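Local atomic coordinates of lactococcal phage P2 ORF15 (Lactococcus phage p2, PDB entry 2WZP), a protein that probably serves as the distal tail protein (Dit) of the phage, assembling in many copies into the baseplate at the tip of the tail. Residues Y33-N38 with V54-P59; K45-T50 with Y104-D109; D113-K118 with L135-V140; V140-G145 with G150-K155. All coordinates share one frame; numbering follows the deposited sequence.

Contact 1 (Y33-N38 with V54-P59); sequences YKIHTN and VRFYQP
The phenol oxygen of Tyr33 lies where two subunits meet. It is hydrogen-bonded to OE2 of Glu144 of a second copy of the protein, while within its own chain Tyr33 OH lies 3.6 Å from CG of Pro59. That same glutamate packs on Pro59 as well, so tyrosine and proline together receive one side chain of the neighbour. The proline ring comes to the phenol end of the tyrosine at a slant: the nearest ring carbon, Tyr33 CZ, is 4.5 Å from Pro59 CG.

The second half of the contact is wholly apolar. Ile35 meets Phe56 with its longer branch, CG1 and CD1 each lying 3.8 Å from Phe56 CE2, and the two side chains cross at about a right angle. With chi1 at -75° CG1 stands anti to the carbonyl carbon, which turns this branch and not CG2 to the phenyl ring. Phe56 is in turn stacked with Phe91, and Ile35 rests on Val120 and Leu122.

No hydrogen bond joins 33-38 to 54-59, whose touching parts run 112° apart; side chains from strand 32-36 meet Phe56 of strand 54-57 and Pro59 just after it. Such packing across the interior, between strands that are not neighbours in their sheet, is consistent with a strongly curved, barrel-like antiparallel sheet, here in the N-terminal domain of a Dit protein.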
loop_
_atom_site.group_PDB
_atom_site.type_symbol
_atom_site.label_atom_id
_atom_site.label_comp_id
_atom_site.label_asym_id
_atom_site.label_seq_id
_atom_site.Cartn_x
_atom_site.Cartn_y
_atom_site.Cartn_z
ATOM N N TYR M 33 19.586 -24.200 18.580
ATOM C CA TYR M 33 19.625 -23.077 19.510
ATOM C C TYR M 33 19.194 -23.568 20.873
ATOM O O TYR M 33 18.277 -24.377 20.970
ATOM C CB TYR M 33 18.681 -21.934 19.090
ATOM C CG TYR M 33 19.130 -21.109 17.907
ATOM C CD1 TYR M 33 20.373 -20.478 17.901
ATOM C CD2 TYR M 33 18.264 -20.846 16.852
ATOM C CE1 TYR M 33 20.776 -19.686 16.827
ATOM C CE2 TYR M 33 18.643 -20.024 15.788
ATOM C CZ TYR M 33 19.910 -19.472 15.767
ATOM O OH TYR M 33 20.276 -18.660 14.724
ATOM N N LYS M 34 19.819 -23.060 21.933
ATOM C CA LYS M 34 19.435 -23.415 23.303
ATOM C C LYS M 34 19.571 -22.185 24.170
ATOM O O LYS M 34 20.461 -21.376 23.927
ATOM C CB LYS M 34 20.334 -24.540 23.865
ATOM C CG LYS M 34 20.082 -25.888 23.251
ATOM C CD LYS M 34 21.082 -26.899 23.723
ATOM C CE LYS M 34 20.768 -28.295 23.230
ATOM N NZ LYS M 34 20.885 -28.396 21.758
ATOM N N ILE M 35 18.710 -22.035 25.172
ATOM C CA ILE M 35 18.799 -20.938 26.130
ATOM C C ILE M 35 19.274 -21.556 27.449
ATOM O O ILE M 35 18.640 -22.483 27.942
ATOM C CB ILE M 35 17.457 -20.157 26.249
ATOM C CG1 ILE M 35 17.211 -19.245 25.011
ATOM C CG2 ILE M 35 17.330 -19.365 27.575
ATOM C CD1 ILE M 35 18.205 -18.037 24.768
ATOM N N HIS M 36 20.427 -21.091 27.973
ATOM C CA HIS M 36 20.990 -21.553 29.244
ATOM C C HIS M 36 20.753 -20.469 30.267
ATOM O O HIS M 36 21.015 -19.294 29.979
ATOM C CB HIS M 36 22.498 -21.802 29.133
ATOM C CG HIS M 36 22.882 -22.873 28.174
ATOM N ND1 HIS M 36 23.250 -24.129 28.610
ATOM C CD2 HIS M 36 22.980 -22.831 26.824
ATOM C CE1 HIS M 36 23.538 -24.815 27.517
ATOM N NE2 HIS M 36 23.387 -24.074 26.417
ATOM N N THR M 37 20.280 -20.851 31.464
ATOM C CA THR M 37 20.059 -19.894 32.558
ATOM C C THR M 37 21.363 -19.638 33.332
ATOM O O THR M 37 21.486 -18.613 34.008
ATOM C CB THR M 37 18.904 -20.312 33.479
ATOM O OG1 THR M 37 19.179 -21.599 34.016
ATOM C CG2 THR M 37 17.535 -20.280 32.773
ATOM N N ASN M 38 22.349 -20.554 33.212
ATOM C CA ASN M 38 23.640 -20.410 33.866
ATOM C C ASN M 38 24.687 -21.330 33.264
ATOM O O ASN M 38 25.094 -22.312 33.893
ATOM C CB ASN M 38 23.501 -20.616 35.361
ATOM C CG ASN M 38 24.713 -20.234 36.160
ATOM O OD1 ASN M 38 25.694 -19.638 35.683
ATOM N ND2 ASN M 38 24.686 -20.627 37.399
ATOM N N VAL M 54 8.980 -24.878 23.699
ATOM C CA VAL M 54 9.169 -23.450 23.491
ATOM C C VAL M 54 10.278 -23.383 22.430
ATOM O O VAL M 54 11.376 -23.901 22.671
ATOM C CB VAL M 54 9.568 -22.718 24.799
ATOM C CG1 VAL M 54 10.056 -21.305 24.505
ATOM C CG2 VAL M 54 8.409 -22.673 25.775
ATOM N N ARG M 55 9.982 -22.778 21.249
ATOM C CA ARG M 55 10.938 -22.650 20.136
ATOM C C ARG M 55 11.156 -21.232 19.627
ATOM O O ARG M 55 10.249 -20.396 19.685
ATOM C CB ARG M 55 10.515 -23.543 18.969
ATOM C CG ARG M 55 10.452 -25.003 19.341
ATOM C CD ARG M 55 10.185 -25.867 18.151
ATOM N NE ARG M 55 9.613 -27.136 18.581
ATOM C CZ ARG M 55 9.189 -28.075 17.749
ATOM N NH1 ARG M 55 9.291 -27.906 16.439
ATOM N NH2 ARG M 55 8.682 -29.204 18.222
ATOM N N PHE M 56 12.362 -20.989 19.076
ATOM C CA PHE M 56 12.764 -19.726 18.452
ATOM C C PHE M 56 12.888 -19.979 16.970
ATOM O O PHE M 56 13.474 -20.988 16.559
ATOM C CB PHE M 56 14.132 -19.256 18.956
ATOM C CG PHE M 56 14.232 -18.589 20.305
ATOM C CD1 PHE M 56 13.094 -18.398 21.104
ATOM C CD2 PHE M 56 15.460 -18.154 20.787
ATOM C CE1 PHE M 56 13.197 -17.809 22.361
ATOM C CE2 PHE M 56 15.559 -17.549 22.042
ATOM C CZ PHE M 56 14.428 -17.390 22.822
ATOM N N TYR M 57 12.355 -19.059 16.169
ATOM C CA TYR M 57 12.407 -19.103 14.716
ATOM C C TYR M 57 12.817 -17.740 14.218
ATOM O O TYR M 57 12.541 -16.731 14.860
ATOM C CB TYR M 57 11.013 -19.418 14.130
ATOM C CG TYR M 57 10.484 -20.795 14.463
ATOM C CD1 TYR M 57 10.812 -21.896 13.682
ATOM C CD2 TYR M 57 9.628 -20.996 15.546
ATOM C CE1 TYR M 57 10.336 -23.172 13.989
ATOM C CE2 TYR M 57 9.123 -22.268 15.849
ATOM C CZ TYR M 57 9.480 -23.355 15.064
ATOM O OH TYR M 57 8.995 -24.623 15.320
ATOM N N GLN M 58 13.455 -17.720 13.047
ATOM C CA GLN M 58 13.802 -16.525 12.290
ATOM C C GLN M 58 14.511 -15.397 13.039
ATOM O O GLN M 58 13.918 -14.325 13.214
ATOM C CB GLN M 58 12.558 -16.010 11.558
ATOM C CG GLN M 58 12.070 -16.937 10.448
ATOM C CD GLN M 58 10.606 -16.733 10.173
ATOM O OE1 GLN M 58 10.147 -15.622 9.871
ATOM N NE2 GLN M 58 9.835 -17.803 10.285
ATOM N N PRO M 59 15.794 -15.589 13.438
ATOM C CA PRO M 59 16.534 -14.476 14.071
ATOM C C PRO M 59 16.561 -13.286 13.122
ATOM O O PRO M 59 16.788 -13.460 11.918
ATOM C CB PRO M 59 17.948 -15.036 14.259
ATOM C CG PRO M 59 18.032 -16.208 13.336
ATOM C CD PRO M 59 16.655 -16.775 13.257
#

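Contact 2 (K45-T50 with Y104-D109); sequences KVWDVT and YQLMKD
Strand 46-48 and the helical turn 104-109 stand well apart, the closest CA atoms, those of Trp47 and Asp109, being 10.4 Å from each other, and the indole of Trp47 spans most of that gap. Its benzo end does the touching. Trp47 CZ2 comes to 3.9 Å from the carbonyl carbon C of Asp109, and CH2 lies 4.1 Å from CB of the same residue, so the ring leans on the helix backbone and the root of the aspartate more than on its carboxylate. Indole and carboxylate planes are 64° apart. About one turn earlier in the helix, Trp47 CZ3 meets the methyl CD2 of Leu106 at 4.3 Å. At the other end of the indole NE1 donates to Asp113, one helical turn beyond Asp109, and the edge-to-face ring of Phe110 adds to the packing.

The polar part is looser. Lys45, fully extended, reaches toward the helix and donates from NZ to a water at 2.8 Å; the water in turn donates to Asp109 OD2 at 3.1 Å. The other oxygen, Asp109 OD1, accepts from Gln105 NE2 at 3.1 Å, a bond that arrives from above the carboxylate plane, 40° out of it.

Chemically, then, an aromatic ring does the packing, while one lysine is linked to two helix carboxylates, Asp113 by a salt bridge and Asp109 through a water, which would probably favour their ionised forms.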
loop_
_atom_site.group_PDB
_atom_site.type_symbol
_atom_site.label_atom_id
_atom_site.label_comp_id
_atom_site.label_asym_id
_atom_site.label_seq_id
_atom_site.Cartn_x
_atom_site.Cartn_y
_atom_site.Cartn_z
ATOM N N LYS M 45 19.673 -24.432 33.761
ATOM C CA LYS M 45 18.420 -24.925 33.165
ATOM C C LYS M 45 18.514 -24.620 31.669
ATOM O O LYS M 45 18.827 -23.493 31.287
ATOM C CB LYS M 45 17.170 -24.300 33.798
ATOM C CG LYS M 45 15.864 -24.901 33.273
ATOM C CD LYS M 45 14.651 -24.462 34.082
ATOM C CE LYS M 45 13.349 -24.914 33.439
ATOM N NZ LYS M 45 12.143 -24.374 34.157
ATOM N N VAL M 46 18.330 -25.649 30.835
ATOM C CA VAL M 46 18.461 -25.550 29.387
ATOM C C VAL M 46 17.131 -25.706 28.708
ATOM O O VAL M 46 16.448 -26.716 28.882
ATOM C CB VAL M 46 19.516 -26.540 28.802
ATOM C CG1 VAL M 46 19.798 -26.238 27.329
ATOM C CG2 VAL M 46 20.816 -26.529 29.612
ATOM N N TRP M 47 16.774 -24.720 27.895
ATOM C CA TRP M 47 15.561 -24.754 27.113
ATOM C C TRP M 47 15.999 -25.072 25.719
ATOM O O TRP M 47 16.787 -24.310 25.180
ATOM C CB TRP M 47 14.893 -23.382 27.141
ATOM C CG TRP M 47 14.187 -23.097 28.426
ATOM C CD1 TRP M 47 14.726 -22.556 29.555
ATOM C CD2 TRP M 47 12.811 -23.376 28.726
ATOM N NE1 TRP M 47 13.766 -22.453 30.531
ATOM C CE2 TRP M 47 12.578 -22.947 30.051
ATOM C CE3 TRP M 47 11.738 -23.920 27.988
ATOM C CZ2 TRP M 47 11.317 -23.050 30.663
ATOM C CZ3 TRP M 47 10.490 -24.022 28.593
ATOM C CH2 TRP M 47 10.284 -23.582 29.910
ATOM N N ASP M 48 15.557 -26.210 25.139
ATOM C CA ASP M 48 15.902 -26.528 23.744
ATOM C C ASP M 48 14.958 -25.708 22.853
ATOM O O ASP M 48 13.809 -26.112 22.638
ATOM C CB ASP M 48 15.768 -28.031 23.428
ATOM C CG ASP M 48 16.279 -28.433 22.048
ATOM O OD1 ASP M 48 16.647 -29.609 21.870
ATOM O OD2 ASP M 48 16.334 -27.568 21.158
ATOM N N VAL M 49 15.441 -24.572 22.327
ATOM C CA VAL M 49 14.588 -23.716 21.498
ATOM C C VAL M 49 14.558 -24.067 19.996
ATOM O O VAL M 49 14.197 -23.256 19.143
ATOM C CB VAL M 49 14.655 -22.203 21.857
ATOM C CG1 VAL M 49 14.270 -21.987 23.332
ATOM C CG2 VAL M 49 16.024 -21.611 21.546
ATOM N N THR M 50 14.889 -25.321 19.697
ATOM C CA THR M 50 14.875 -25.873 18.346
ATOM C C THR M 50 13.910 -27.062 18.313
ATOM O O THR M 50 13.110 -27.172 17.387
ATOM C CB THR M 50 16.311 -26.213 17.890
ATOM O OG1 THR M 50 17.082 -25.018 17.917
ATOM C CG2 THR M 50 16.364 -26.760 16.493
ATOM N N TYR M 104 0.151 -21.707 28.752
ATOM C CA TYR M 104 0.271 -20.601 29.699
ATOM C C TYR M 104 1.471 -20.862 30.612
ATOM O O TYR M 104 2.279 -19.957 30.821
ATOM C CB TYR M 104 -1.006 -20.474 30.530
ATOM C CG TYR M 104 -2.076 -19.618 29.882
ATOM C CD1 TYR M 104 -1.825 -18.291 29.540
ATOM C CD2 TYR M 104 -3.359 -20.110 29.675
ATOM C CE1 TYR M 104 -2.810 -17.493 28.968
ATOM C CE2 TYR M 104 -4.350 -19.324 29.087
ATOM C CZ TYR M 104 -4.073 -18.011 28.751
ATOM O OH TYR M 104 -5.047 -17.229 28.188
ATOM N N GLN M 105 1.622 -22.120 31.078
ATOM C CA GLN M 105 2.714 -22.575 31.931
ATOM C C GLN M 105 4.074 -22.424 31.238
ATOM O O GLN M 105 5.009 -21.906 31.854
ATOM C CB GLN M 105 2.485 -24.026 32.374
ATOM C CG GLN M 105 3.379 -24.458 33.535
ATOM C CD GLN M 105 2.960 -23.789 34.808
ATOM O OE1 GLN M 105 1.929 -24.122 35.375
ATOM N NE2 GLN M 105 3.752 -22.839 35.290
ATOM N N LEU M 106 4.178 -22.855 29.964
ATOM C CA LEU M 106 5.403 -22.751 29.161
ATOM C C LEU M 106 5.853 -21.300 28.979
ATOM O O LEU M 106 7.025 -21.031 29.196
ATOM C CB LEU M 106 5.228 -23.428 27.797
ATOM C CG LEU M 106 5.149 -24.957 27.804
ATOM C CD1 LEU M 106 4.514 -25.443 26.508
ATOM C CD2 LEU M 106 6.520 -25.590 28.061
ATOM N N MET M 107 4.934 -20.374 28.624
ATOM C CA MET M 107 5.220 -18.956 28.481
ATOM C C MET M 107 5.726 -18.371 29.788
ATOM O O MET M 107 6.775 -17.744 29.804
ATOM C CB MET M 107 3.964 -18.184 28.047
ATOM C CG MET M 107 3.913 -17.893 26.566
ATOM S SD MET M 107 5.329 -16.982 25.887
ATOM C CE MET M 107 4.689 -15.323 25.913
ATOM N N LYS M 108 4.964 -18.565 30.883
ATOM C CA LYS M 108 5.261 -18.081 32.232
ATOM C C LYS M 108 6.623 -18.579 32.715
ATOM O O LYS M 108 7.421 -17.778 33.206
ATOM C CB LYS M 108 4.152 -18.513 33.198
ATOM C CG LYS M 108 4.187 -17.811 34.537
ATOM C CD LYS M 108 3.044 -18.274 35.423
ATOM C CE LYS M 108 3.243 -17.864 36.868
ATOM N NZ LYS M 108 4.419 -18.535 37.495
ATOM N N ASP M 109 6.912 -19.882 32.554
ATOM C CA ASP M 109 8.182 -20.450 32.998
ATOM C C ASP M 109 9.360 -19.987 32.183
ATOM O O ASP M 109 10.379 -19.632 32.765
ATOM C CB ASP M 109 8.124 -21.985 33.057
ATOM C CG ASP M 109 7.211 -22.575 34.124
ATOM O OD1 ASP M 109 6.618 -21.783 34.925
ATOM O OD2 ASP M 109 7.098 -23.808 34.175
HETATM O O HOH W 1 9.674 -25.421 33.354
#

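Contact 3 (D113-K118 with L135-V140); sequences DILSKK and LALADV
Leu137 receives two successive residues, Ile114 and Leu115, of helix 100-115. The closest approach is from Ile114, whose branch methyl CG2 lies 3.7 Å from Leu137 CB, the two side chains crossing at about a right angle. Leu115 comes to the far end of the leucine instead, methyl to methyl, with CD2 4.3 Å from Leu137 CD1. Leu137 CG is anti to the backbone N (chi1 -172°), and its branch CD1 is the one that meets Leu115. No polar bond crosses between the segments.

Hydrogen bonds next to these residues hold the chain that follows. Ser116 OG donates to the carbonyl O of Asp113 at 2.9 Å, from above the carbonyl plane, and Lys117 N donates to Ile114 O at 3.2 Å. Directly after Leu137 the strand has a classic beta bulge, two residues, Ala138 and Asp139, being set against the single Thr157 of strand 153-163.

Further out, Leu137 also touches Ile156 of the adjacent strand 153-163 and Leu64 of a third subunit. The contact thus lays the C-terminal end of helix 100-115 over strand 130-140, whose last residues, Asp139 and Val140, pair antiparallel with a strand of that same subunit.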
loop_
_atom_site.group_PDB
_atom_site.type_symbol
_atom_site.label_atom_id
_atom_site.label_comp_id
_atom_site.label_asym_id
_atom_site.label_seq_id
_atom_site.Cartn_x
_atom_site.Cartn_y
_atom_site.Cartn_z
ATOM N N ASP M 113 12.133 -17.475 33.766
ATOM C CA ASP M 113 13.446 -18.098 33.883
ATOM C C ASP M 113 14.498 -17.154 33.357
ATOM O O ASP M 113 15.565 -17.064 33.950
ATOM C CB ASP M 113 13.504 -19.423 33.117
ATOM C CG ASP M 113 13.009 -20.628 33.886
ATOM O OD1 ASP M 113 12.532 -20.453 35.043
ATOM O OD2 ASP M 113 13.039 -21.734 33.319
ATOM N N ILE M 114 14.188 -16.443 32.250
ATOM C CA ILE M 114 15.043 -15.416 31.641
ATOM C C ILE M 114 15.126 -14.249 32.615
ATOM O O ILE M 114 16.226 -13.845 33.002
ATOM C CB ILE M 114 14.534 -14.968 30.231
ATOM C CG1 ILE M 114 14.710 -16.113 29.192
ATOM C CG2 ILE M 114 15.234 -13.674 29.772
ATOM C CD1 ILE M 114 13.973 -15.971 27.932
ATOM N N LEU M 115 13.951 -13.753 33.055
ATOM C CA LEU M 115 13.828 -12.622 33.969
ATOM C C LEU M 115 14.505 -12.810 35.325
ATOM O O LEU M 115 14.881 -11.826 35.944
ATOM C CB LEU M 115 12.354 -12.191 34.117
ATOM C CG LEU M 115 11.681 -11.511 32.908
ATOM C CD1 LEU M 115 10.239 -11.196 33.190
ATOM C CD2 LEU M 115 12.408 -10.236 32.481
ATOM N N SER M 116 14.681 -14.053 35.776
ATOM C CA SER M 116 15.287 -14.348 37.080
ATOM C C SER M 116 16.837 -14.235 37.102
ATOM O O SER M 116 17.427 -14.256 38.177
ATOM C CB SER M 116 14.828 -15.716 37.567
ATOM O OG SER M 116 15.460 -16.721 36.790
ATOM N N LYS M 117 17.496 -14.118 35.934
ATOM C CA LYS M 117 18.950 -14.033 35.849
ATOM C C LYS M 117 19.374 -12.672 35.336
ATOM O O LYS M 117 18.629 -12.048 34.599
ATOM C CB LYS M 117 19.494 -15.119 34.908
ATOM C CG LYS M 117 19.122 -16.580 35.212
ATOM C CD LYS M 117 19.326 -17.079 36.669
ATOM C CE LYS M 117 20.734 -17.379 37.086
ATOM N NZ LYS M 117 20.789 -18.652 37.887
ATOM N N LYS M 118 20.606 -12.232 35.668
ATOM C CA LYS M 118 21.201 -10.970 35.203
ATOM C C LYS M 118 21.291 -10.997 33.663
ATOM O O LYS M 118 21.128 -9.980 32.998
ATOM C CB LYS M 118 22.602 -10.806 35.825
ATOM C CG LYS M 118 23.289 -9.485 35.505
ATOM C CD LYS M 118 24.706 -9.385 36.048
ATOM C CE LYS M 118 25.186 -7.964 35.921
ATOM N NZ LYS M 118 26.568 -7.837 36.404
ATOM N N LEU M 135 23.072 -12.716 26.503
ATOM C CA LEU M 135 21.975 -11.819 26.144
ATOM C C LEU M 135 21.178 -11.347 27.359
ATOM O O LEU M 135 21.158 -11.997 28.409
ATOM C CB LEU M 135 21.007 -12.605 25.231
ATOM C CG LEU M 135 21.557 -13.239 23.956
ATOM C CD1 LEU M 135 20.486 -14.046 23.269
ATOM C CD2 LEU M 135 22.107 -12.164 22.988
ATOM N N ALA M 136 20.465 -10.248 27.186
ATOM C CA ALA M 136 19.578 -9.686 28.191
ATOM C C ALA M 136 18.274 -9.370 27.450
ATOM O O ALA M 136 18.301 -8.777 26.370
ATOM C CB ALA M 136 20.182 -8.425 28.767
ATOM N N LEU M 137 17.143 -9.824 27.998
ATOM C CA LEU M 137 15.830 -9.594 27.444
ATOM C C LEU M 137 15.626 -8.069 27.288
ATOM O O LEU M 137 15.949 -7.297 28.205
ATOM C CB LEU M 137 14.821 -10.204 28.422
ATOM C CG LEU M 137 13.319 -10.298 28.069
ATOM C CD1 LEU M 137 12.554 -9.039 28.355
ATOM C CD2 LEU M 137 13.035 -11.014 26.816
ATOM N N ALA M 138 15.151 -7.646 26.099
ATOM C CA ALA M 138 14.856 -6.250 25.775
ATOM C C ALA M 138 13.334 -6.073 25.753
ATOM O O ALA M 138 12.819 -5.062 26.242
ATOM C CB ALA M 138 15.466 -5.870 24.444
ATOM N N ASP M 139 12.610 -7.077 25.235
ATOM C CA ASP M 139 11.159 -7.103 25.209
ATOM C C ASP M 139 10.615 -8.471 24.866
ATOM O O ASP M 139 11.290 -9.287 24.251
ATOM C CB ASP M 139 10.554 -6.010 24.285
ATOM C CG ASP M 139 11.057 -6.035 22.866
ATOM O OD1 ASP M 139 11.762 -5.072 22.466
ATOM O OD2 ASP M 139 10.779 -7.028 22.158
ATOM N N VAL M 140 9.379 -8.714 25.292
ATOM C CA VAL M 140 8.611 -9.920 25.040
ATOM C C VAL M 140 7.148 -9.492 24.939
ATOM O O VAL M 140 6.723 -8.614 25.693
ATOM C CB VAL M 140 8.862 -11.058 26.055
ATOM C CG1 VAL M 140 8.358 -10.711 27.452
ATOM C CG2 VAL M 140 8.269 -12.381 25.560
#

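Contact 4 (V140-G145 with G150-K155); sequences VTKTEG and GTFSEK
Hydrogen bonds dominate between Thr141 and Glu154-Lys155. In the backbone, Thr141 N donates to Lys155 O at 3.2 Å. The return bond uses a side chain: Lys155 N donates to Thr141 OG1 at 3.1 Å, nearly straight at 163°, and the same hydroxyl donates to Glu154 OE2 at 2.8 Å, on its anti lone pair. A hydroxyl can accept and donate at once; chi1 of 68° sets Thr141 OG1 between the backbone N and the carbonyl carbon, facing strand 153-155.

Glu154 is the buried acceptor of the group. Bent at chi2 (-54°), it folds its carboxylate back against the backbone of 141-143, where Thr143 N donates to OE1 at 3.0 Å from above the carboxylate plane. The Thr143 hydroxyl OG1 lies almost equally near both oxygens, 3.1 Å from Glu154 OE1 and 3.2 Å from Glu154 OE2. A water donates to Ser153 O and is weakly linked to Thr143 OG1.

Apolar contact is supplied by Phe152. The aliphatic chain of Lys142 runs obliquely by its ring, CE 3.9 Å from Phe152 CE1, and carries NZ on to Tyr124 OH and Val326 O of a third subunit.

The two segments form the end of the hairpin joining strands 130-140 and 153-163. Phe152 and Glu154 both pack on Met107 of helix 100-115 and bond through their backbones to strand 89-95.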
loop_
_atom_site.group_PDB
_atom_site.type_symbol
_atom_site.label_atom_id
_atom_site.label_comp_id
_atom_site.label_asym_id
_atom_site.label_seq_id
_atom_site.Cartn_x
_atom_site.Cartn_y
_atom_site.Cartn_z
ATOM N N VAL M 140 9.379 -8.714 25.292
ATOM C CA VAL M 140 8.611 -9.920 25.040
ATOM C C VAL M 140 7.148 -9.492 24.939
ATOM O O VAL M 140 6.723 -8.614 25.693
ATOM C CB VAL M 140 8.862 -11.058 26.055
ATOM C CG1 VAL M 140 8.358 -10.711 27.452
ATOM C CG2 VAL M 140 8.269 -12.381 25.560
ATOM N N THR M 141 6.417 -10.036 23.956
ATOM C CA THR M 141 4.994 -9.756 23.788
ATOM C C THR M 141 4.194 -10.907 24.357
ATOM O O THR M 141 4.711 -12.025 24.444
ATOM C CB THR M 141 4.626 -9.542 22.292
ATOM O OG1 THR M 141 4.768 -10.773 21.573
ATOM C CG2 THR M 141 5.437 -8.443 21.629
ATOM N N LYS M 142 2.942 -10.646 24.730
ATOM C CA LYS M 142 1.988 -11.669 25.169
ATOM C C LYS M 142 0.633 -11.248 24.692
ATOM O O LYS M 142 0.175 -10.164 25.044
ATOM C CB LYS M 142 2.005 -11.945 26.681
ATOM C CG LYS M 142 1.175 -13.174 27.024
ATOM C CD LYS M 142 1.049 -13.454 28.495
ATOM C CE LYS M 142 0.416 -14.820 28.668
ATOM N NZ LYS M 142 -0.069 -15.044 30.045
ATOM N N THR M 143 0.033 -12.064 23.817
ATOM C CA THR M 143 -1.277 -11.809 23.197
ATOM C C THR M 143 -2.225 -13.005 23.264
ATOM O O THR M 143 -1.935 -13.985 23.924
ATOM C CB THR M 143 -1.122 -11.284 21.742
ATOM O OG1 THR M 143 -0.558 -12.304 20.913
ATOM C CG2 THR M 143 -0.324 -9.976 21.648
ATOM N N GLU M 144 -3.388 -12.872 22.618
ATOM C CA GLU M 144 -4.451 -13.867 22.505
ATOM C C GLU M 144 -4.935 -13.841 21.052
ATOM O O GLU M 144 -5.728 -12.969 20.654
ATOM C CB GLU M 144 -5.633 -13.528 23.427
ATOM C CG GLU M 144 -5.344 -13.636 24.901
ATOM C CD GLU M 144 -6.411 -13.006 25.762
ATOM O OE1 GLU M 144 -7.493 -12.659 25.234
ATOM O OE2 GLU M 144 -6.160 -12.867 26.978
ATOM N N GLY M 145 -4.454 -14.810 20.289
ATOM C CA GLY M 145 -4.776 -15.032 18.890
ATOM C C GLY M 145 -4.376 -16.457 18.598
ATOM O O GLY M 145 -3.666 -16.743 17.622
ATOM N N GLY M 150 -4.286 -23.513 22.230
ATOM C CA GLY M 150 -3.840 -22.274 22.853
ATOM C C GLY M 150 -2.349 -22.000 22.777
ATOM O O GLY M 150 -1.784 -21.383 23.678
ATOM N N THR M 151 -1.706 -22.428 21.694
ATOM C CA THR M 151 -0.287 -22.221 21.450
ATOM C C THR M 151 0.022 -20.737 21.227
ATOM O O THR M 151 -0.786 -20.001 20.655
ATOM C CB THR M 151 0.169 -23.065 20.268
ATOM O OG1 THR M 151 -0.612 -22.719 19.126
ATOM C CG2 THR M 151 0.079 -24.553 20.548
ATOM N N PHE M 152 1.205 -20.311 21.671
ATOM C CA PHE M 152 1.618 -18.928 21.529
ATOM C C PHE M 152 2.462 -18.705 20.291
ATOM O O PHE M 152 3.157 -19.613 19.846
ATOM C CB PHE M 152 2.353 -18.469 22.795
ATOM C CG PHE M 152 1.435 -18.203 23.968
ATOM C CD1 PHE M 152 0.897 -16.938 24.179
ATOM C CD2 PHE M 152 1.122 -19.215 24.871
ATOM C CE1 PHE M 152 0.085 -16.684 25.290
ATOM C CE2 PHE M 152 0.282 -18.970 25.961
ATOM C CZ PHE M 152 -0.245 -17.713 26.157
ATOM N N SER M 153 2.331 -17.514 19.698
ATOM C CA SER M 153 3.102 -17.000 18.564
ATOM C C SER M 153 3.398 -15.539 18.929
ATOM O O SER M 153 2.530 -14.661 18.779
ATOM C CB SER M 153 2.336 -17.115 17.246
ATOM O OG SER M 153 3.270 -17.087 16.174
ATOM N N GLU M 154 4.575 -15.312 19.536
ATOM C CA GLU M 154 4.997 -14.007 20.052
ATOM C C GLU M 154 6.342 -13.547 19.477
ATOM O O GLU M 154 6.920 -14.229 18.620
ATOM C CB GLU M 154 5.053 -14.059 21.606
ATOM C CG GLU M 154 3.759 -14.450 22.313
ATOM C CD GLU M 154 2.472 -13.683 22.009
ATOM O OE1 GLU M 154 1.386 -14.254 22.248
ATOM O OE2 GLU M 154 2.535 -12.530 21.525
ATOM N N LYS M 155 6.841 -12.399 19.964
ATOM C CA LYS M 155 8.137 -11.841 19.571
ATOM C C LYS M 155 8.985 -11.610 20.810
ATOM O O LYS M 155 8.499 -11.025 21.779
ATOM C CB LYS M 155 7.971 -10.509 18.821
ATOM C CG LYS M 155 7.188 -10.619 17.535
ATOM C CD LYS M 155 7.890 -11.293 16.355
ATOM C CE LYS M 155 7.104 -10.896 15.116
ATOM N NZ LYS M 155 7.338 -9.474 14.693
HETATM O O HOH W 2 -0.366 -14.514 18.314
#

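All four contacts belong to the N-terminal domain and reach one curved antiparallel sheet. Contacts 1 and 3 are buried and mainly apolar, with no hydrogen bond between their segments; contact 2 lies at the surface and contact 4 is partly buried, and polar groups enter in both. Contacts 2 and 3 share helix 100-115 and meet at Asp113. Contact 1 joins strands distant in the sheet, whereas contact 4 joins neighbouring ones, with Val140 common to it and contact 3. Met107 and Tyr104, on the same helix as contact 2's Leu106 and Asp109, pack against contact 4. Every contact also has a neighbouring subunit beside it.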